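Local atomic coordinates of WGR domain-containing protein (Bacteroides fragilis, PDB entry 2RA8), a protein that is of unknown function but joins a WGR domain, a module often linked to nucleic-acid binding, to a curved leucine-rich repeat domain. Residues I187-L198 with D212-K223. Residues are numbered along the deposited sequence; the frame is centred on the assembly and turned at random.
Sequences IGKKPRPNLKSL and DILGSDLPNLEK
Arg-192 meets Asp-217 and Leu-218 across the contact: its backbone N gives a nearly straight bond to Asp-217 O (2.7 Å), in the carbonyl plane. Arg-192 CB lies 3.8 Å from Leu-218 CD2. With CG beside the backbone N (chi1 -64°) and the chain extended to NE, the guanidinium is carried back to the start of its own loop, the side chain packing on Leu-168 of helix 165-169. There NE reaches Ser-216 OG through a shared water that also donates to Ile-187 O; Arg-192 NH1 donates to Ile-187 O (2.9 Å), and NH2 forms a salt bridge with Asp-169. The CB of Lys-190 sits over one guanidinium face, toward the rim. The arginine thus ties the 187-192 loop together, while Ser-216 OG donates to Asp-212 O in the last turn of its helix.

At that helix Asp-212 OD2 receives Ile-187 N from above the carboxylate plane and also bonds Ser-186 OG. Farther along, Pro-193 CB meets Pro-219 CG, and Asn-220 ND2 gives its N-H to Pro-193 O (2.8 Å) almost within its own amide plane. A second water, donating to Arg-192 O and Leu-195 O, joins the two type I turns through a weak bond from Asn-220 N. Lys-196 O then takes two donors, Glu-222 N and Lys-223 N, and Leu-198 N returns a bond to Lys-223 O (2.9 Å), opening the parallel pairing.

Between the two segments, Leu-198 CD2 touches Leu-218 CD1, and Leu-198 CB packs on Leu-221 CD1 (4.0 Å). The contact joins elements of the beta-alpha-beta unit of strand 197-201, helix 207-215 and strand 223-227, within the parallel sheet of the leucine-rich repeat domain, with strand 176-180 and helix 165-169 on the preceding side and Phe-251 and strand 256-260 on the following one.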
# COMPACT_ATOMS: atom_id res chain seq x y z
N ILE A 187 14.13 17.59 19.17
CA ILE A 187 14.64 18.40 18.06
C ILE A 187 15.16 19.71 18.60
O ILE A 187 15.53 20.60 17.85
CB ILE A 187 13.55 18.68 17.00
CG1 ILE A 187 12.38 19.42 17.64
CG2 ILE A 187 13.11 17.38 16.35
CD1 ILE A 187 11.36 19.91 16.63
N GLY A 188 15.16 19.82 19.93
CA GLY A 188 15.66 21.01 20.59
C GLY A 188 14.71 22.19 20.62
O GLY A 188 13.57 22.12 20.15
N LYS A 189 15.20 23.27 21.21
CA LYS A 189 14.46 24.51 21.33
C LYS A 189 15.39 25.60 20.85
O LYS A 189 16.06 26.25 21.64
CB LYS A 189 14.06 24.76 22.79
CG LYS A 189 13.21 23.64 23.36
CD LYS A 189 12.80 23.88 24.80
CE LYS A 189 12.12 22.64 25.36
NZ LYS A 189 11.67 22.84 26.77
N LYS A 190 15.45 25.76 19.53
CA LYS A 190 16.33 26.75 18.92
C LYS A 190 15.64 27.44 17.79
O LYS A 190 14.61 26.98 17.29
CB LYS A 190 17.60 26.06 18.38
CG LYS A 190 18.39 25.30 19.44
CD LYS A 190 19.47 24.42 18.83
CE LYS A 190 20.31 23.77 19.93
NZ LYS A 190 21.29 22.77 19.44
N PRO A 191 16.17 28.60 17.39
CA PRO A 191 15.48 29.25 16.27
C PRO A 191 15.89 28.52 15.02
O PRO A 191 17.07 28.22 14.82
CB PRO A 191 15.98 30.69 16.34
CG PRO A 191 17.32 30.57 17.01
CD PRO A 191 17.09 29.53 18.06
N ARG A 192 14.92 28.19 14.18
CA ARG A 192 15.21 27.49 12.93
C ARG A 192 14.44 28.11 11.81
O ARG A 192 13.48 27.55 11.30
CB ARG A 192 14.85 26.01 13.04
CG ARG A 192 15.68 25.27 14.07
CD ARG A 192 15.37 23.79 14.01
NE ARG A 192 15.90 23.08 15.16
CZ ARG A 192 17.18 22.88 15.41
NH1 ARG A 192 17.55 22.20 16.49
NH2 ARG A 192 18.10 23.35 14.57
N PRO A 193 14.85 29.32 11.41
CA PRO A 193 14.17 30.01 10.32
C PRO A 193 14.32 29.31 8.99
O PRO A 193 13.65 29.66 8.01
CB PRO A 193 14.80 31.40 10.34
CG PRO A 193 16.21 31.12 10.80
CD PRO A 193 15.97 30.13 11.92
N ASN A 194 15.20 28.32 8.93
CA ASN A 194 15.41 27.59 7.68
C ASN A 194 14.28 26.65 7.33
O ASN A 194 13.98 26.44 6.15
CB ASN A 194 16.74 26.79 7.72
CG ASN A 194 16.80 25.79 8.87
OD1 ASN A 194 16.96 24.59 8.66
ND2 ASN A 194 16.69 26.29 10.10
N LEU A 195 13.62 26.10 8.35
CA LEU A 195 12.52 25.14 8.13
C LEU A 195 11.24 25.71 7.55
O LEU A 195 10.67 26.67 8.08
CB LEU A 195 12.17 24.42 9.45
CG LEU A 195 13.05 23.29 9.99
CD1 LEU A 195 14.46 23.79 10.23
CD2 LEU A 195 12.47 22.77 11.31
N LYS A 196 10.77 25.11 6.46
CA LYS A 196 9.52 25.53 5.82
C LYS A 196 8.45 24.50 6.06
O LYS A 196 7.25 24.82 6.09
CB LYS A 196 9.69 25.69 4.31
CG LYS A 196 10.71 26.75 3.88
CD LYS A 196 10.04 27.82 3.02
CE LYS A 196 11.06 28.57 2.16
NZ LYS A 196 11.66 27.68 1.12
N SER A 197 8.87 23.25 6.20
CA SER A 197 7.93 22.16 6.42
C SER A 197 8.40 21.21 7.51
O SER A 197 9.55 20.77 7.51
CB SER A 197 7.71 21.37 5.12
OG SER A 197 6.62 20.47 5.25
N LEU A 198 7.49 20.89 8.42
CA LEU A 198 7.77 20.01 9.53
C LEU A 198 6.63 19.06 9.74
O LEU A 198 5.51 19.48 10.05
CB LEU A 198 7.98 20.82 10.81
CG LEU A 198 8.11 20.02 12.12
CD1 LEU A 198 9.30 19.07 12.01
CD2 LEU A 198 8.29 20.98 13.30
N ASP A 212 9.37 21.08 22.31
CA ASP A 212 10.52 21.46 21.50
C ASP A 212 10.04 22.42 20.43
O ASP A 212 10.67 23.44 20.17
CB ASP A 212 11.16 20.24 20.83
CG ASP A 212 11.98 19.41 21.81
OD1 ASP A 212 12.43 19.97 22.83
OD2 ASP A 212 12.20 18.21 21.54
N ILE A 213 8.90 22.11 19.83
CA ILE A 213 8.35 22.99 18.80
C ILE A 213 7.99 24.34 19.37
O ILE A 213 8.40 25.37 18.84
CB ILE A 213 7.11 22.34 18.15
CG1 ILE A 213 7.50 20.99 17.56
CG2 ILE A 213 6.55 23.26 17.08
CD1 ILE A 213 6.33 20.14 17.12
N LEU A 214 7.26 24.34 20.48
CA LEU A 214 6.85 25.59 21.13
C LEU A 214 8.06 26.39 21.54
O LEU A 214 8.04 27.63 21.53
CB LEU A 214 6.00 25.30 22.37
CG LEU A 214 4.81 24.35 22.27
CD1 LEU A 214 3.99 24.44 23.56
CD2 LEU A 214 3.96 24.71 21.09
N GLY A 215 9.12 25.69 21.92
CA GLY A 215 10.34 26.36 22.34
C GLY A 215 11.23 26.81 21.20
O GLY A 215 12.22 27.50 21.41
N SER A 216 10.88 26.42 19.98
CA SER A 216 11.67 26.79 18.81
C SER A 216 11.02 27.92 18.07
O SER A 216 9.83 28.17 18.20
CB SER A 216 11.79 25.61 17.85
OG SER A 216 12.35 24.48 18.49
N ASP A 217 11.83 28.63 17.29
CA ASP A 217 11.31 29.74 16.49
C ASP A 217 11.29 29.26 15.06
O ASP A 217 12.33 28.93 14.49
CB ASP A 217 12.20 30.97 16.64
CG ASP A 217 12.25 31.48 18.07
OD1 ASP A 217 11.17 31.83 18.62
OD2 ASP A 217 13.35 31.54 18.65
N LEU A 218 10.10 29.21 14.49
CA LEU A 218 9.92 28.76 13.12
C LEU A 218 9.13 29.79 12.36
O LEU A 218 8.05 29.51 11.85
CB LEU A 218 9.16 27.41 13.11
CG LEU A 218 9.73 26.33 14.03
CD1 LEU A 218 8.83 25.11 14.06
CD2 LEU A 218 11.12 25.94 13.54
N PRO A 219 9.67 31.03 12.26
CA PRO A 219 8.95 32.09 11.55
C PRO A 219 8.62 31.84 10.11
O PRO A 219 7.61 32.33 9.61
CB PRO A 219 9.88 33.29 11.72
CG PRO A 219 11.23 32.66 11.68
CD PRO A 219 11.04 31.45 12.58
N ASN A 220 9.45 31.08 9.41
CA ASN A 220 9.19 30.82 7.99
C ASN A 220 8.47 29.52 7.73
O ASN A 220 8.30 29.14 6.58
CB ASN A 220 10.49 30.84 7.19
CG ASN A 220 11.20 32.19 7.27
OD1 ASN A 220 10.56 33.24 7.15
ND2 ASN A 220 12.51 32.16 7.47
N LEU A 221 8.05 28.83 8.79
CA LEU A 221 7.34 27.56 8.62
C LEU A 221 6.06 27.78 7.81
O LEU A 221 5.33 28.75 8.04
CB LEU A 221 6.99 26.96 9.98
CG LEU A 221 6.56 25.49 9.95
CD1 LEU A 221 7.74 24.64 9.55
CD2 LEU A 221 6.06 25.06 11.31
N GLU A 222 5.80 26.89 6.86
CA GLU A 222 4.60 27.00 6.02
C GLU A 222 3.68 25.81 6.20
O GLU A 222 2.48 25.89 5.94
CB GLU A 222 4.99 27.12 4.55
CG GLU A 222 5.90 28.32 4.26
CD GLU A 222 6.11 28.55 2.78
OE1 GLU A 222 6.36 27.56 2.05
OE2 GLU A 222 6.05 29.72 2.35
N LYS A 223 4.25 24.70 6.65
CA LYS A 223 3.50 23.47 6.89
C LYS A 223 3.93 22.78 8.16
O LYS A 223 5.12 22.62 8.43
CB LYS A 223 3.68 22.50 5.71
CG LYS A 223 3.02 21.14 5.92
CD LYS A 223 2.93 20.34 4.63
CE LYS A 223 2.31 18.96 4.90
NZ LYS A 223 2.02 18.21 3.65
O HOH W 1 13.88 22.64 17.06
O HOH W 2 11.04 28.62 10.14